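Local coordinates for protein cellulase (Xanthomonas axonopodis pv. citri, PDB 4W7W) that probably hydrolyses beta-1,4-glucosidic bonds of cellulose as a family 5 glycoside hydrolase, and binds cello-oligosaccharide along a cleft across its (beta/alpha)8 barrel, at residues K229-T234 / Q245-G250; H194-T199 / V203-A208. All coordinates share one frame; numbering follows the deposited sequence.

Interaction 1. Residues K229-T234 / Q245-G250. With BGC (beta-D-glucopyranose), chain C; BGC (beta-D-glucopyranose), chain B; GLC (alpha-D-glucopyranose), chain D.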
# COMPACT_ATOMS: atom_id res chain seq x y z
N LYS A 229 -19.85 -4.57 -2.89
CA LYS A 229 -20.55 -4.12 -4.11
C LYS A 229 -19.87 -2.96 -4.80
O LYS A 229 -19.87 -2.91 -6.04
CB LYS A 229 -22.01 -3.74 -3.80
CG LYS A 229 -22.85 -3.34 -5.03
CD LYS A 229 -24.24 -2.82 -4.65
CE LYS A 229 -25.19 -2.77 -5.84
NZ LYS A 229 -24.76 -1.83 -6.91
N ASP A 230 -19.30 -2.04 -4.03
CA ASP A 230 -18.62 -0.89 -4.60
C ASP A 230 -17.11 -0.91 -4.41
O ASP A 230 -16.44 0.10 -4.61
CB ASP A 230 -19.19 0.42 -4.06
CG ASP A 230 -18.81 0.69 -2.62
OD1 ASP A 230 -18.45 -0.26 -1.90
OD2 ASP A 230 -18.91 1.88 -2.20
N TYR A 231 -16.58 -2.07 -4.02
CA TYR A 231 -15.12 -2.28 -3.94
C TYR A 231 -14.46 -1.33 -2.95
O TYR A 231 -13.29 -1.00 -3.08
CB TYR A 231 -14.47 -2.17 -5.34
CG TYR A 231 -15.30 -2.77 -6.44
CD1 TYR A 231 -15.42 -4.14 -6.57
CD2 TYR A 231 -16.00 -1.97 -7.33
CE1 TYR A 231 -16.21 -4.69 -7.56
CE2 TYR A 231 -16.78 -2.51 -8.33
CZ TYR A 231 -16.88 -3.87 -8.45
OH TYR A 231 -17.68 -4.43 -9.43
N SER A 232 -15.21 -0.93 -1.92
CA SER A 232 -14.71 -0.02 -0.89
C SER A 232 -14.20 -0.71 0.35
O SER A 232 -13.52 -0.10 1.17
CB SER A 232 -15.78 0.97 -0.48
OG SER A 232 -16.87 0.30 0.12
N GLY A 233 -14.53 -1.99 0.51
CA GLY A 233 -14.22 -2.70 1.74
C GLY A 233 -14.97 -2.17 2.96
O GLY A 233 -14.48 -2.27 4.09
N THR A 234 -16.14 -1.58 2.73
CA THR A 234 -16.93 -1.03 3.82
C THR A 234 -17.89 -2.06 4.42
O THR A 234 -18.30 -1.91 5.57
CB THR A 234 -17.66 0.24 3.36
OG1 THR A 234 -18.44 -0.04 2.21
CG2 THR A 234 -16.66 1.32 3.03
N GLN A 245 -10.66 -12.68 -8.23
CA GLN A 245 -9.84 -12.98 -9.41
C GLN A 245 -10.41 -12.29 -10.64
O GLN A 245 -9.65 -11.77 -11.45
CB GLN A 245 -9.60 -14.48 -9.62
CG GLN A 245 -10.82 -15.30 -9.99
CD GLN A 245 -11.15 -15.31 -11.47
OE1 GLN A 245 -10.37 -14.86 -12.31
NE2 GLN A 245 -12.32 -15.84 -11.79
N GLU A 246 -11.73 -12.25 -10.77
CA GLU A 246 -12.35 -11.57 -11.90
C GLU A 246 -11.90 -10.11 -12.03
O GLU A 246 -11.57 -9.66 -13.12
CB GLU A 246 -13.87 -11.65 -11.81
CG GLU A 246 -14.37 -13.06 -12.10
CD GLU A 246 -15.79 -13.32 -11.67
OE1 GLU A 246 -16.48 -12.35 -11.26
OE2 GLU A 246 -16.23 -14.50 -11.74
N LYS A 247 -11.90 -9.40 -10.91
CA LYS A 247 -11.58 -7.99 -10.91
C LYS A 247 -10.10 -7.71 -11.08
O LYS A 247 -9.74 -6.57 -11.42
CB LYS A 247 -12.11 -7.34 -9.64
CG LYS A 247 -13.64 -7.33 -9.52
CD LYS A 247 -14.34 -6.72 -10.72
CE LYS A 247 -15.83 -6.87 -10.63
NZ LYS A 247 -16.53 -6.26 -11.80
N LEU A 248 -9.24 -8.70 -10.89
CA LEU A 248 -7.81 -8.54 -11.15
C LEU A 248 -7.42 -8.76 -12.61
O LEU A 248 -6.32 -8.38 -12.99
CB LEU A 248 -7.01 -9.52 -10.29
CG LEU A 248 -7.11 -9.34 -8.76
CD1 LEU A 248 -6.17 -10.32 -8.09
CD2 LEU A 248 -6.80 -7.92 -8.32
N GLN A 249 -8.29 -9.35 -13.42
CA GLN A 249 -7.88 -9.79 -14.76
C GLN A 249 -7.46 -8.64 -15.67
O GLN A 249 -6.46 -8.75 -16.37
CB GLN A 249 -8.97 -10.61 -15.45
CG GLN A 249 -9.14 -11.97 -14.84
CD GLN A 249 -9.98 -12.88 -15.69
OE1 GLN A 249 -10.11 -12.70 -16.91
NE2 GLN A 249 -10.53 -13.89 -15.07
N GLY A 250 -8.25 -7.56 -15.73
CA GLY A 250 -7.93 -6.47 -16.65
C GLY A 250 -6.61 -5.77 -16.34
O GLY A 250 -5.82 -5.49 -17.23
C2 BGC C . -13.38 4.41 0.16
C3 BGC C . -12.00 4.40 0.81
C4 BGC C . -11.35 3.03 0.69
C5 BGC C . -11.38 2.57 -0.76
C6 BGC C . -10.91 1.13 -0.91
C1 BGC C . -13.26 3.91 -1.26
O2 BGC C . -13.93 5.73 0.14
O3 BGC C . -12.13 4.74 2.19
O4 BGC C . -10.02 3.05 1.21
O5 BGC C . -12.72 2.60 -1.27
O6 BGC C . -11.01 0.70 -2.27
C2 BGC B . -14.73 2.94 -5.50
C3 BGC B . -14.38 2.76 -4.04
C4 BGC B . -14.61 4.06 -3.25
C5 BGC B . -15.98 4.67 -3.52
C6 BGC B . -16.10 6.05 -2.87
C1 BGC B . -16.09 3.60 -5.67
O2 BGC B . -14.69 1.68 -6.19
O3 BGC B . -13.01 2.39 -4.00
O4 BGC B . -14.54 3.85 -1.84
O5 BGC B . -16.18 4.82 -4.93
O6 BGC B . -17.46 6.50 -2.99
C1 GLC D . -19.42 4.36 -9.73
C2 GLC D . -19.01 5.53 -8.86
C3 GLC D . -17.58 5.33 -8.39
C4 GLC D . -17.52 4.08 -7.54
C5 GLC D . -17.95 2.90 -8.42
C6 GLC D . -17.98 1.57 -7.67
O1 GLC D . -18.62 4.38 -10.91
O2 GLC D . -19.18 6.76 -9.58
O3 GLC D . -17.18 6.48 -7.66
O4 GLC D . -16.19 3.89 -7.05
O5 GLC D . -19.25 3.14 -8.99
O6 GLC D . -18.15 0.51 -8.62
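Tyr231 and Lys247 form the whole of this small surface contact of the (beta/alpha)8 barrel, in which the loop after strand 219-226 meets helix 243-258, the helix that follows it in the chain. The two side chains cross at about a right angle. Lys247 has CG anti to its carbonyl carbon, and its chain is bent at chi2; beyond the bend it runs extended, passing CE1 of the tyrosine before reaching the hydroxyl. Lys247 CE comes to the ring obliquely, neither over the face nor at the edge, and is closer to the hydroxyl, 3.3 Å from Tyr231 OH. Lys247 NZ then gives Tyr231 OH a weak hydrogen bond of 3.2 Å. His194 stacks with the Tyr231 ring and also touches Lys247, joining the contact to the sugar-binding cleft.

The loop holds glucose units mainly through backbone oxygens. Asp230 O accepts from O2 of the chain B glucose at 2.8 Å, and Tyr231 O accepts from O6 of the chain C glucose at 3.0 Å. At its edge the Tyr231 ring meets the alpha-glucose, whose O6 is 3.3 Å from Tyr231 CE2, so the sugar is not stacked on this ring.

The loop's fold is braced from within. Asp230 and Ser232 both place their first side-chain branch between backbone N and carbonyl carbon (chi1 72° and 64°), which turns the two polar groups together. Ser232 OG donates to the syn side of Asp230 OD1 over 2.6 Å, 25° out of the carboxylate plane.

Interaction 2. Residues H194-T199 / V203-A208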
# COMPACT_ATOMS: atom_id res chain seq x y z
N HIS A 194 -10.02 -3.14 -10.31
CA HIS A 194 -11.23 -3.32 -11.10
C HIS A 194 -11.48 -2.22 -12.13
O HIS A 194 -12.02 -2.50 -13.19
CB HIS A 194 -12.45 -3.46 -10.18
CG HIS A 194 -12.70 -2.26 -9.32
ND1 HIS A 194 -13.59 -1.27 -9.68
CD2 HIS A 194 -12.11 -1.84 -8.18
CE1 HIS A 194 -13.56 -0.31 -8.77
NE2 HIS A 194 -12.68 -0.64 -7.84
N SER A 195 -11.14 -0.97 -11.78
CA SER A 195 -11.47 0.18 -12.58
C SER A 195 -10.28 0.71 -13.37
O SER A 195 -10.36 1.80 -13.96
CB SER A 195 -12.02 1.28 -11.69
OG SER A 195 -11.07 1.54 -10.68
N TRP A 196 -9.19 -0.04 -13.41
CA TRP A 196 -7.94 0.42 -13.99
C TRP A 196 -8.11 0.91 -15.43
O TRP A 196 -7.44 1.87 -15.84
CB TRP A 196 -6.91 -0.70 -13.95
CG TRP A 196 -5.50 -0.25 -14.15
CD1 TRP A 196 -4.73 -0.41 -15.25
CD2 TRP A 196 -4.69 0.41 -13.17
NE1 TRP A 196 -3.49 0.12 -15.03
CE2 TRP A 196 -3.43 0.62 -13.76
CE3 TRP A 196 -4.90 0.81 -11.85
CZ2 TRP A 196 -2.38 1.21 -13.07
CZ3 TRP A 196 -3.86 1.40 -11.17
CH2 TRP A 196 -2.60 1.59 -11.79
N ARG A 197 -8.97 0.23 -16.18
CA ARG A 197 -9.12 0.46 -17.61
C ARG A 197 -10.36 1.28 -17.94
O ARG A 197 -10.65 1.51 -19.12
CB ARG A 197 -9.10 -0.86 -18.37
CG ARG A 197 -7.88 -1.71 -18.05
CD ARG A 197 -7.80 -3.02 -18.83
NE ARG A 197 -7.22 -2.74 -20.13
CZ ARG A 197 -6.24 -3.41 -20.72
NH1 ARG A 197 -5.86 -3.01 -21.91
NH2 ARG A 197 -5.66 -4.46 -20.22
N SER A 198 -11.07 1.77 -16.93
CA SER A 198 -12.35 2.45 -17.18
C SER A 198 -12.15 3.81 -17.82
O SER A 198 -11.38 4.64 -17.32
CB SER A 198 -13.08 2.67 -15.87
OG SER A 198 -14.28 3.41 -16.09
N THR A 199 -12.92 4.07 -18.88
CA THR A 199 -12.90 5.36 -19.55
C THR A 199 -14.23 6.08 -19.41
O THR A 199 -14.45 7.09 -20.08
CB THR A 199 -12.56 5.21 -21.03
OG1 THR A 199 -13.51 4.34 -21.67
CG2 THR A 199 -11.19 4.64 -21.20
N VAL A 203 -10.06 9.82 -18.97
CA VAL A 203 -8.87 9.02 -19.22
C VAL A 203 -8.70 7.97 -18.12
O VAL A 203 -8.86 8.26 -16.94
CB VAL A 203 -7.62 9.91 -19.30
CG1 VAL A 203 -6.36 9.07 -19.51
CG2 VAL A 203 -7.80 10.93 -20.42
N SER A 204 -8.42 6.72 -18.52
CA SER A 204 -8.20 5.64 -17.57
C SER A 204 -6.81 5.71 -16.94
O SER A 204 -5.87 6.30 -17.48
CB SER A 204 -8.36 4.29 -18.25
OG SER A 204 -7.35 4.13 -19.22
N ASN A 205 -6.68 5.05 -15.79
CA ASN A 205 -5.35 4.83 -15.23
C ASN A 205 -4.44 4.10 -16.20
O ASN A 205 -3.27 4.46 -16.36
CB ASN A 205 -5.45 4.06 -13.92
CG ASN A 205 -5.79 4.95 -12.74
OD1 ASN A 205 -5.33 6.10 -12.66
ND2 ASN A 205 -6.54 4.41 -11.77
N ALA A 206 -4.98 3.11 -16.88
CA ALA A 206 -4.23 2.33 -17.85
C ALA A 206 -3.57 3.23 -18.89
O ALA A 206 -2.38 3.12 -19.14
CB ALA A 206 -5.17 1.35 -18.53
N LYS A 207 -4.35 4.12 -19.48
CA LYS A 207 -3.82 4.99 -20.51
C LYS A 207 -2.89 6.04 -19.92
O LYS A 207 -1.83 6.31 -20.48
CB LYS A 207 -4.96 5.66 -21.28
CG LYS A 207 -4.55 6.67 -22.32
CD LYS A 207 -3.67 6.05 -23.40
CE LYS A 207 -3.28 7.07 -24.45
NZ LYS A 207 -2.44 6.46 -25.51
N ALA A 208 -3.28 6.66 -18.82
CA ALA A 208 -2.49 7.76 -18.28
C ALA A 208 -1.11 7.29 -17.84
O ALA A 208 -0.12 8.00 -17.99
CB ALA A 208 -3.20 8.39 -17.11
O HOH W 1 -8.30 2.25 -11.17
O HOH W 2 -8.43 2.18 -20.77
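Trp196 lies over Asn205 and Ala206 where the loop following strand 183-186 of the (beta/alpha)8 barrel folds back on the first turn of helix 205-209. The touching parts run 150° apart, nearly antiparallel. Ahead of Trp196, His194 faces the sugar cleft, and Ser195 begins a type I beta turn ending at Ser198. Ser195 OG is joined to the helix by a water, which accepts from Asn205 ND2.

Trp196 has the largest share of the contact of any residue. Its CG stands anti to the backbone N, which carries the indole over the start of the helix. Asn205 CB sits 3.8 Å from the centroid of the six-membered ring and 12° off its normal, a CH-pi contact over the face. The amide beyond is inclined 45° to the indole, with its OD1 accepting from Thr188 N. Nearer the pyrrole part, Trp196 CD1 packs on Ala206 CB at 3.7 Å. The backbone of the same tryptophan adds the direct polar bond: Ala206 N donates to Trp196 O over 2.9 Å, the donor tilted out of the carbonyl plane. Phe251 and Trp254 of helix 243-258 meet the indole edge-to-face.

Arg197 rests its CG 4.1 Å from Ala206 CB, while its guanidinium turns to a salt bridge with Glu257. A second water donates to Arg197 O and bonds Ser204 OG. Ser198 O approaches Ser204 CB to 3.2 Å, and Thr199 CG2 adds a looser apolar touch on that carbon. Ser204 is the N-cap residue: its OG, between backbone N and carbonyl carbon, accepts from Lys207 N at 3.0 Å.

Interaction 2 precedes interaction 1 along the chain, and their centres lie 14 Å apart on the same side of the chain's centre. Interaction 1 is a surface contact burying 89 Å², made by one residue pair and a weak polar bond; interaction 2 buries 325 Å², with half of its eight touching residues buried, and combines indole packing with a backbone bond and water bridges. Each joins a loop after a barrel strand to the helix that follows. They meet at His194, which lies against both touching residues of interaction 1, and Gly250 O probably accepts from Arg197 NH2. Helix 243-258 thus borders both, and His194 and residues 230-232 belong to one glycan pocket.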